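Local coordinates for protein LAE5 (Uncultured bacterium, PDB 5JD3) that probably hydrolyses carboxylic esters, as an esterase of the GDSL-like lipase/acylhydrolase family, at residues 86-91 and 128-133; 114-119 and 171-176. One frame throughout, in Å; residues are numbered along the deposited sequence.

Contact 1. Residues 86-91 and 128-133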
# COMPACT_ATOMS: atom_id res chain seq x y z
N ASN A 86 -10.55 -3.74 3.54
CA ASN A 86 -9.92 -5.00 3.17
C ASN A 86 -8.79 -5.45 4.09
O ASN A 86 -7.97 -4.64 4.53
CB ASN A 86 -9.39 -4.92 1.74
CG ASN A 86 -10.41 -5.36 0.71
OD1 ASN A 86 -10.08 -6.06 -0.25
ND2 ASN A 86 -11.66 -4.96 0.91
N THR A 87 -8.77 -6.74 4.38
CA THR A 87 -7.62 -7.38 5.01
C THR A 87 -6.89 -8.18 3.94
O THR A 87 -7.30 -8.19 2.78
CB THR A 87 -8.04 -8.29 6.18
OG1 THR A 87 -8.84 -9.37 5.68
CG2 THR A 87 -8.84 -7.51 7.21
N VAL A 88 -5.82 -8.87 4.33
CA VAL A 88 -5.10 -9.71 3.38
C VAL A 88 -5.97 -10.91 3.01
O VAL A 88 -5.77 -11.53 1.96
CB VAL A 88 -3.74 -10.18 3.95
CG1 VAL A 88 -3.94 -11.24 5.02
CG2 VAL A 88 -2.84 -10.69 2.83
N ARG A 89 -6.94 -11.21 3.87
CA ARG A 89 -7.91 -12.27 3.61
C ARG A 89 -8.81 -11.89 2.44
O ARG A 89 -9.11 -12.72 1.58
CB ARG A 89 -8.74 -12.53 4.87
CG ARG A 89 -9.72 -13.69 4.75
CD ARG A 89 -10.60 -13.79 5.99
NE ARG A 89 -9.86 -14.30 7.15
CZ ARG A 89 -10.00 -13.84 8.38
NH1 ARG A 89 -10.84 -12.85 8.64
NH2 ARG A 89 -9.29 -14.37 9.37
N ASP A 90 -9.22 -10.63 2.41
CA ASP A 90 -10.07 -10.12 1.34
C ASP A 90 -9.31 -10.02 0.02
O ASP A 90 -9.88 -10.25 -1.05
CB ASP A 90 -10.65 -8.75 1.71
CG ASP A 90 -11.49 -8.79 2.96
OD1 ASP A 90 -12.17 -9.82 3.19
OD2 ASP A 90 -11.49 -7.80 3.72
N LEU A 91 -8.03 -9.68 0.10
CA LEU A 91 -7.18 -9.55 -1.08
C LEU A 91 -7.04 -10.87 -1.82
O LEU A 91 -7.12 -10.92 -3.04
CB LEU A 91 -5.80 -9.02 -0.69
CG LEU A 91 -5.53 -7.53 -0.94
CD1 LEU A 91 -6.59 -6.66 -0.28
CD2 LEU A 91 -4.14 -7.16 -0.45
N ARG A 128 -13.16 -12.48 13.48
CA ARG A 128 -12.85 -11.51 12.44
C ARG A 128 -11.35 -11.24 12.30
O ARG A 128 -10.87 -10.91 11.22
CB ARG A 128 -13.61 -10.20 12.73
CG ARG A 128 -13.07 -8.97 12.04
CD ARG A 128 -13.93 -7.75 12.33
NE ARG A 128 -15.21 -7.81 11.64
CZ ARG A 128 -15.39 -7.39 10.39
NH1 ARG A 128 -14.38 -6.89 9.70
NH2 ARG A 128 -16.59 -7.48 9.83
N HIS A 129 -10.62 -11.42 13.39
CA HIS A 129 -9.21 -11.03 13.46
C HIS A 129 -8.29 -11.87 12.59
O HIS A 129 -8.43 -13.09 12.49
CB HIS A 129 -8.73 -11.09 14.91
CG HIS A 129 -9.54 -10.26 15.85
ND1 HIS A 129 -9.57 -10.49 17.21
CD2 HIS A 129 -10.36 -9.21 15.63
CE1 HIS A 129 -10.37 -9.61 17.78
NE2 HIS A 129 -10.86 -8.82 16.85
N VAL A 130 -7.33 -11.20 11.95
CA VAL A 130 -6.30 -11.88 11.17
C VAL A 130 -5.01 -11.97 11.99
O VAL A 130 -4.28 -11.00 12.12
CB VAL A 130 -6.01 -11.15 9.84
CG1 VAL A 130 -4.93 -11.88 9.06
CG2 VAL A 130 -7.28 -11.03 9.02
N CYS A 131 -4.76 -13.16 12.54
CA CYS A 131 -3.59 -13.40 13.37
C CYS A 131 -2.29 -13.22 12.58
O CYS A 131 -2.30 -13.33 11.35
CB CYS A 131 -3.66 -14.80 13.98
SG CYS A 131 -5.06 -15.06 15.09
N PRO A 132 -1.18 -12.93 13.27
CA PRO A 132 0.13 -12.78 12.62
C PRO A 132 0.49 -13.96 11.71
O PRO A 132 1.09 -13.76 10.66
CB PRO A 132 1.10 -12.69 13.80
CG PRO A 132 0.29 -12.10 14.89
CD PRO A 132 -1.10 -12.64 14.72
N GLU A 133 0.12 -15.17 12.13
CA GLU A 133 0.42 -16.37 11.36
C GLU A 133 -0.33 -16.39 10.03
O GLU A 133 0.26 -16.66 8.98
CB GLU A 133 0.08 -17.62 12.17
CG GLU A 133 0.26 -18.92 11.41
CD GLU A 133 0.07 -20.14 12.29
OE1 GLU A 133 0.26 -20.02 13.52
OE2 GLU A 133 -0.28 -21.21 11.76

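Contact 2. Residues 114-119 and 171-176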
# COMPACT_ATOMS: atom_id res chain seq x y z
N ASN A 114 -5.99 -2.80 8.36
CA ASN A 114 -7.26 -3.33 8.84
C ASN A 114 -7.08 -4.67 9.54
O ASN A 114 -7.83 -5.01 10.46
CB ASN A 114 -8.25 -3.48 7.68
CG ASN A 114 -8.69 -2.14 7.12
OD1 ASN A 114 -8.91 -1.19 7.86
ND2 ASN A 114 -8.81 -2.07 5.80
N ASP A 115 -6.07 -5.43 9.11
CA ASP A 115 -5.73 -6.69 9.75
C ASP A 115 -5.37 -6.47 11.22
O ASP A 115 -5.71 -7.27 12.09
CB ASP A 115 -4.57 -7.37 9.02
CG ASP A 115 -4.84 -7.53 7.53
OD1 ASP A 115 -4.92 -8.69 7.07
OD2 ASP A 115 -4.97 -6.51 6.83
N VAL A 116 -4.68 -5.36 11.48
CA VAL A 116 -4.28 -5.00 12.83
C VAL A 116 -5.38 -4.22 13.55
O VAL A 116 -5.64 -4.45 14.73
CB VAL A 116 -2.98 -4.15 12.81
CG1 VAL A 116 -2.65 -3.64 14.20
CG2 VAL A 116 -1.83 -4.96 12.25
N TRP A 117 -6.02 -3.31 12.82
CA TRP A 117 -6.97 -2.37 13.41
C TRP A 117 -8.17 -3.05 14.07
O TRP A 117 -8.63 -2.61 15.12
CB TRP A 117 -7.46 -1.39 12.34
CG TRP A 117 -7.86 -0.05 12.89
CD1 TRP A 117 -7.96 0.30 14.21
CD2 TRP A 117 -8.20 1.11 12.14
NE1 TRP A 117 -8.34 1.61 14.32
CE2 TRP A 117 -8.50 2.14 13.06
CE3 TRP A 117 -8.29 1.39 10.77
CZ2 TRP A 117 -8.88 3.41 12.66
CZ3 TRP A 117 -8.67 2.67 10.38
CH2 TRP A 117 -8.96 3.66 11.32
N ARG A 118 -8.67 -4.12 13.45
CA ARG A 118 -9.86 -4.79 13.95
C ARG A 118 -9.64 -5.45 15.31
O ARG A 118 -10.58 -5.67 16.07
CB ARG A 118 -10.35 -5.84 12.94
CG ARG A 118 -10.79 -5.26 11.60
CD ARG A 118 -12.03 -4.38 11.73
NE ARG A 118 -11.70 -3.00 12.07
CZ ARG A 118 -11.36 -2.07 11.18
NH1 ARG A 118 -11.08 -0.83 11.58
NH2 ARG A 118 -11.31 -2.37 9.89
N GLN A 119 -8.38 -5.76 15.61
CA GLN A 119 -8.04 -6.38 16.88
C GLN A 119 -8.14 -5.39 18.03
O GLN A 119 -8.05 -5.76 19.20
CB GLN A 119 -6.63 -6.98 16.83
CG GLN A 119 -6.41 -7.95 15.69
CD GLN A 119 -4.99 -8.49 15.65
OE1 GLN A 119 -4.39 -8.79 16.68
NE2 GLN A 119 -4.44 -8.60 14.44
N ALA A 171 2.78 -0.92 18.32
CA ALA A 171 3.68 -2.05 18.50
C ALA A 171 3.19 -3.26 17.73
O ALA A 171 3.98 -4.03 17.19
CB ALA A 171 3.82 -2.38 19.98
N ARG A 172 1.87 -3.43 17.68
CA ARG A 172 1.26 -4.52 16.92
C ARG A 172 1.42 -4.28 15.43
O ARG A 172 1.67 -5.22 14.67
CB ARG A 172 -0.23 -4.64 17.27
CG ARG A 172 -0.93 -5.85 16.66
CD ARG A 172 -0.47 -7.15 17.32
NE ARG A 172 -1.38 -8.25 17.03
CZ ARG A 172 -1.20 -9.50 17.46
NH1 ARG A 172 -0.14 -9.80 18.20
NH2 ARG A 172 -2.07 -10.44 17.15
N MET A 173 1.29 -3.03 15.02
CA MET A 173 1.46 -2.66 13.62
C MET A 173 2.91 -2.89 13.19
O MET A 173 3.18 -3.22 12.04
CB MET A 173 1.06 -1.20 13.39
CG MET A 173 0.90 -0.82 11.93
SD MET A 173 -0.55 -1.58 11.16
CE MET A 173 -1.88 -0.64 11.92
N ASP A 174 3.83 -2.71 14.14
CA ASP A 174 5.24 -2.96 13.89
C ASP A 174 5.50 -4.45 13.68
O ASP A 174 6.40 -4.83 12.93
CB ASP A 174 6.09 -2.45 15.06
CG ASP A 174 6.13 -0.94 15.13
OD1 ASP A 174 5.91 -0.28 14.09
OD2 ASP A 174 6.37 -0.40 16.23
N VAL A 175 4.71 -5.29 14.34
CA VAL A 175 4.82 -6.73 14.18
C VAL A 175 4.51 -7.14 12.75
O VAL A 175 5.26 -7.90 12.13
CB VAL A 175 3.87 -7.48 15.14
CG1 VAL A 175 3.83 -8.97 14.81
CG2 VAL A 175 4.29 -7.26 16.59
N TYR A 176 3.41 -6.62 12.22
CA TYR A 176 2.95 -6.97 10.88
C TYR A 176 3.84 -6.36 9.80
O TYR A 176 3.98 -6.92 8.72
CB TYR A 176 1.50 -6.52 10.69
CG TYR A 176 0.50 -7.42 11.36
CD1 TYR A 176 0.50 -7.59 12.74
CD2 TYR A 176 -0.46 -8.10 10.62
CE1 TYR A 176 -0.42 -8.42 13.36
CE2 TYR A 176 -1.38 -8.93 11.23
CZ TYR A 176 -1.36 -9.09 12.60
OH TYR A 176 -2.27 -9.91 13.22

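Contact 1. Residues 86-91 and 128-133
V130 fills the inner part of this contact, its two methyls divided between T87, V88 and R89. With CG1 anti to the backbone N (chi1 180°), V130 CG2 is left beside that N, 4.0 Å from T87 CB, and covers one face of the R89 guanidinium, off-centre toward the rim. V130 CG1 meets V88 CG1 at 4.2 Å, and V88 also packs on Y135, T138 and L142 of helix 132-146. T87 is the N-cap of helix 88-100, and with D90 it forms a capping box: T87 N donates to D90 OD2 (3.0 Å), which it meets from above the carboxylate plane, while T87 OG1 accepts a weak bond from R89 N. In the three-layer alpha/beta/alpha fold of the GDSL (SGNH) hydrolases the box starts the helix that follows strand 77-82, against the chain leading into helix 132-146. On the more open side the partly exposed R89 makes polar contacts: its chain bends at chi3 (-73°) and turns the guanidinium edge to two backbone carbonyls. NH1 binds R128 O at 3.2 Å, from above the carbonyl plane, and NH2 makes a weak bond of 3.5 Å to H129 O. R89 NH2 also forms a salt bridge with E134. A leucine in place of R89 would probably leave both carbonyls without this donor and E134 without its ion-pair mate. The R128 side chain is exposed and poorly ordered.

Contact 2. Residues 114-119 and 171-176
V116 carries CG1 anti to its backbone N (chi1 173°), which sets CG2 over a face of the Y176 ring, while the Y176 torsion (chi1 -77°) puts CG beside the tyrosine's own N and lays the ring against V116. In this GDSL-family alpha/beta/alpha fold, residues 114-119 of helix 113-121 and 171-176 of helix 168-187 run roughly antiparallel, their segment axes at 149° and 9.7 Å apart at closest approach. V116 is the main apolar contact: CG2 lies 3.6 Å from the Y176 ring centroid in a CH-pi contact, M173 SD is 3.8 Å from the same methyl, and V116 CG1 rests on R172 CG at 3.7 Å. Beside this apolar patch, the Q119 amide is held at both ends. Its OE1 takes R172 NH2 at 2.9 Å, in the carbonyl plane and on a lone pair, and a weaker bond from R172 NE; the amide and guanidinium planes stand almost perpendicular. The amide nitrogen serves two acceptors near its own plane, D115 O one turn back and the tyrosine hydroxyl, which should fix the rotation of the group. That hydroxyl is also hydrogen-bonded to V130 O, and Q119 NE2 reaches Y176 OH at 2.8 Å.

The two contacts adjoin, with centres about 10 Å apart, on the same side of the chain's centre. Their segments alternate along the chain: 86-91, 114-119, 128-133, then 171-176. Helix 113-121 thus lies between the two halves of contact 1 in sequence, and helices 113-121 and 132-146 follow each other. Besides the bond of the tyrosine hydroxyl, a probable hydrogen bond from V88 N to D115 OD1, at 2.9 Å, joins the contacts directly. Together they form one continuous interface by which helices 88-100, 113-121, 132-146 and 168-187, among the crossover connections between strands of the parallel sheet, pack against one another.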